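Local coordinates for protein leucine aminopeptidase (Fimbriiglobus ruber, PDB 7D1B) that binds zinc and probably acts as a glutaminyl cyclase of the M28 peptidase family, converting amino-terminal glutaminyl residues of peptides to pyroglutamate, at residues K203-F206 / G207-F211; G320-M323 / V324-N328. All blocks are in the same frame, centred on the assembly; numbering follows the deposited sequence. Where two conformers were deposited one is given.

Overall arrangement
Going along the chain from the N terminus, contact 1 comes first, where the loop that follows strand 178-184 turns into helix 206-218. It closes no long loop, only the first turn of that helix, whose side chains lean on strands 91-99 and 108-117 and on helix 287-292. Contact 2 follows much later, in the opening turns of the last helix, 320-336, which packs against helices 51-63 and 153-167 and strand 242-244. The two are in series, neither nested nor crossed. The centres of contact 1 and contact 2 are about 27 Å apart, on opposite sides of the chain's centre. Contact 1 lies beside the zinc site, the Tyr204 side chain being about 6 Å from the zinc ion, whereas contact 2 lies away from it.

Contact 1 (K203-F206 / G207-F211)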
# COMPACT_ATOMS: atom_id res chain seq x y z
N LYS A 203 16.76 9.49 -0.90
CA LYS A 203 15.44 10.03 -0.59
C LYS A 203 14.34 9.00 -0.78
O LYS A 203 14.36 8.22 -1.74
CB LYS A 203 15.19 11.22 -1.52
CG LYS A 203 13.82 11.85 -1.35
CD LYS A 203 13.69 13.16 -2.14
CE LYS A 203 12.21 13.55 -2.33
NZ LYS A 203 11.47 13.69 -1.03
N TYR A 204 13.34 9.05 0.10
CA TYR A 204 12.15 8.21 0.08
C TYR A 204 10.95 8.98 -0.48
O TYR A 204 10.93 10.21 -0.50
CB TYR A 204 11.82 7.77 1.51
CG TYR A 204 12.75 6.77 2.11
CD1 TYR A 204 14.03 7.11 2.52
CD2 TYR A 204 12.32 5.46 2.31
CE1 TYR A 204 14.88 6.16 3.10
CE2 TYR A 204 13.15 4.51 2.88
CZ TYR A 204 14.42 4.86 3.28
OH TYR A 204 15.20 3.89 3.85
N PHE A 205 9.93 8.22 -0.89
CA PHE A 205 8.57 8.74 -1.07
C PHE A 205 8.36 9.57 -2.34
O PHE A 205 7.46 10.42 -2.37
CB PHE A 205 8.04 9.50 0.16
CG PHE A 205 8.32 8.80 1.45
CD1 PHE A 205 8.00 7.45 1.61
CD2 PHE A 205 8.93 9.46 2.51
CE1 PHE A 205 8.30 6.78 2.78
CE2 PHE A 205 9.23 8.81 3.70
CZ PHE A 205 8.93 7.47 3.83
N PHE A 206 9.09 9.29 -3.42
CA PHE A 206 8.87 10.07 -4.64
C PHE A 206 7.44 9.94 -5.16
O PHE A 206 6.83 10.93 -5.57
CB PHE A 206 9.83 9.63 -5.73
CG PHE A 206 11.25 10.08 -5.53
CD1 PHE A 206 11.59 11.43 -5.62
CD2 PHE A 206 12.26 9.15 -5.32
CE1 PHE A 206 12.92 11.85 -5.47
CE2 PHE A 206 13.58 9.56 -5.18
CZ PHE A 206 13.90 10.90 -5.26
N GLY A 207 6.90 8.72 -5.17
CA GLY A 207 5.58 8.49 -5.75
C GLY A 207 4.45 9.10 -4.95
O GLY A 207 3.55 9.74 -5.50
N SER A 208 4.46 8.91 -3.61
CA SER A 208 3.39 9.50 -2.82
C SER A 208 3.48 11.03 -2.82
O SER A 208 2.44 11.70 -2.86
CB SER A 208 3.35 8.91 -1.41
OG SER A 208 4.59 9.07 -0.73
N GLU A 209 4.69 11.59 -2.80
CA GLU A 209 4.82 13.04 -2.88
C GLU A 209 4.29 13.55 -4.22
O GLU A 209 3.58 14.56 -4.26
CB GLU A 209 6.26 13.47 -2.63
CG GLU A 209 6.60 13.27 -1.17
CD GLU A 209 8.03 13.58 -0.79
OE1 GLU A 209 8.77 14.10 -1.64
OE2 GLU A 209 8.39 13.31 0.37
N HIS A 210 4.61 12.85 -5.31
CA HIS A 210 4.12 13.26 -6.63
C HIS A 210 2.60 13.22 -6.67
O HIS A 210 1.95 14.17 -7.14
CB HIS A 210 4.71 12.36 -7.71
CG HIS A 210 4.30 12.75 -9.09
ND1 HIS A 210 4.93 13.75 -9.79
CD2 HIS A 210 3.31 12.29 -9.90
CE1 HIS A 210 4.35 13.89 -10.96
NE2 HIS A 210 3.36 13.02 -11.06
N PHE A 211 2.02 12.13 -6.19
CA PHE A 211 0.57 11.99 -6.20
C PHE A 211 -0.08 13.08 -5.36
O PHE A 211 -1.05 13.71 -5.79
CB PHE A 211 0.22 10.61 -5.64
CG PHE A 211 -1.27 10.35 -5.57
CD1 PHE A 211 -1.94 9.79 -6.64
CD2 PHE A 211 -1.99 10.69 -4.44
CE1 PHE A 211 -3.32 9.58 -6.58
CE2 PHE A 211 -3.37 10.47 -4.35
CZ PHE A 211 -4.03 9.92 -5.44
O HOH W 1 10.95 12.43 1.05
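The side chains of Lys203 and Glu209 meet from opposite directions across the N-terminal turn of helix 206-218, where Phe205 is the N-cap residue. The lysine chain bends at its last torsion (chi4 57°), which brings NZ up to the carboxylate. There Lys203 NZ forms a salt bridge with Glu209 OE1 at 2.8 Å, meeting it on the syn side but 20° out of the carboxylate plane. A water also accepts from Lys203 NZ and donates to Glu209 OE2 and to Tyr204 O, the latter at 2.7 Å, so both carboxylate oxygens are held. Glu209 is extended beyond CG and runs back along the turn, its CG only 3.2 Å from Phe205 O. That carbonyl accepts the first helical bond, from Glu209 N at 3.0 Å, and Phe206 O takes the next, from His210 N. The Phe205 ring has Tyr204 CB 3.4 Å above the centre of one face, with Glu209 OE2 at its edge. Tyr204 itself turns to the metal site: its side chain lies about 4 Å from that of the zinc ligand Glu188, and its OH bonds Arg134. Ser208 OG, hydrogen-bonded to Asp286 OD1, sits 3.6 Å from Phe205 CB.

Contact 2 (G320-M323 / V324-N328); sequences GKQM and VDVGN
Lys321 and Asp325, one helical turn apart, form a salt bridge in the lysine conformer described here, one of two modelled: Lys321 NZ to Asp325 OD1 is 2.7 Å and uses the syn lone pair of that oxygen. The lysine chain bends at chi2 (80°), which carries its end forward along the helix and lays CE beside the carboxylate, 3.3 Å from Asp325 OD1. On the other oxygen, a water lies 2.7 Å from Asp325 OD2 and near Gln322 OE1, which is also hydrogen-bonded to a glycerol, probably from the crystallisation liquor. With Asp325 replaced by an alanine, the Lys321 ammonium would probably lose its mate and the water one of its supports. These links span the first turns of the C-terminal helix 320-336 of the M28 fold, whose backbone bonds include Val326 N to Gln322 O at 3.0 Å, nearly straight at 170°. Gln322, bent at chi2 as well, crosses the Val326 side chain obliquely, with NE2 3.6 Å from Val326 CG2; NE2 itself is hydrogen-bonded to Phe235 O and Ser270 OG. Val324 CG2 rests 3.4 Å from Gly320 O. Farther round, Met323, in the conformer described, packs on helices 51-63 and 153-167, and Val326 touches Leu162 and Leu242.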
# COMPACT_ATOMS: atom_id res chain seq x y z
N GLY A 320 -2.08 -16.04 3.97
CA GLY A 320 -3.29 -15.75 3.23
C GLY A 320 -4.44 -15.32 4.12
O GLY A 320 -5.22 -14.44 3.75
N LYS A 321 -4.56 -15.92 5.31
CA LYS A 321 -5.60 -15.52 6.24
C LYS A 321 -5.42 -14.07 6.68
O LYS A 321 -6.39 -13.32 6.78
CB LYS A 321 -5.63 -16.45 7.45
CG LYS A 321 -6.37 -15.85 8.67
CD LYS A 321 -7.89 -15.92 8.69
CE LYS A 321 -8.39 -15.34 10.01
NZ LYS A 321 -9.77 -14.85 9.91
N GLN A 322 -4.17 -13.67 6.93
CA GLN A 322 -3.91 -12.28 7.29
C GLN A 322 -4.28 -11.34 6.15
O GLN A 322 -4.89 -10.28 6.38
CB GLN A 322 -2.44 -12.14 7.67
CG GLN A 322 -1.99 -10.73 8.02
CD GLN A 322 -2.72 -10.12 9.21
OE1 GLN A 322 -3.30 -10.83 10.05
NE2 GLN A 322 -2.69 -8.80 9.30
N MET A 323 -3.97 -11.73 4.91
CA MET A 323 -4.36 -10.91 3.76
C MET A 323 -5.87 -10.77 3.68
O MET A 323 -6.39 -9.68 3.44
CB MET A 323 -3.81 -11.52 2.47
CG MET A 323 -2.32 -11.50 2.41
SD MET A 323 -1.59 -11.89 0.84
CE MET A 323 -2.05 -10.51 -0.21
N VAL A 324 -6.60 -11.87 3.86
CA VAL A 324 -8.06 -11.84 3.79
C VAL A 324 -8.64 -10.96 4.89
O VAL A 324 -9.57 -10.18 4.65
CB VAL A 324 -8.63 -13.28 3.85
CG1 VAL A 324 -10.13 -13.27 4.18
CG2 VAL A 324 -8.35 -14.03 2.55
N ASP A 325 -8.10 -11.06 6.11
CA ASP A 325 -8.58 -10.23 7.20
C ASP A 325 -8.43 -8.75 6.86
O ASP A 325 -9.36 -7.95 7.03
CB ASP A 325 -7.80 -10.51 8.48
CG ASP A 325 -8.27 -11.72 9.24
OD1 ASP A 325 -9.24 -12.39 8.85
OD2 ASP A 325 -7.61 -12.01 10.25
N VAL A 326 -7.24 -8.36 6.39
CA VAL A 326 -7.03 -6.95 6.04
C VAL A 326 -7.94 -6.54 4.88
O VAL A 326 -8.53 -5.45 4.90
CB VAL A 326 -5.54 -6.67 5.79
CG1 VAL A 326 -5.33 -5.26 5.25
CG2 VAL A 326 -4.75 -6.89 7.09
N GLY A 327 -8.10 -7.42 3.89
CA GLY A 327 -9.01 -7.11 2.79
C GLY A 327 -10.43 -6.89 3.25
O GLY A 327 -11.11 -5.96 2.79
N ASN A 328 -10.91 -7.72 4.17
CA ASN A 328 -12.27 -7.55 4.66
C ASN A 328 -12.41 -6.28 5.48
O ASN A 328 -13.46 -5.64 5.43
CB ASN A 328 -12.70 -8.78 5.43
CG ASN A 328 -13.24 -9.85 4.50
OD1 ASN A 328 -14.00 -9.55 3.56
ND2 ASN A 328 -12.93 -11.09 4.79
O HOH W 2 -5.79 -10.26 11.29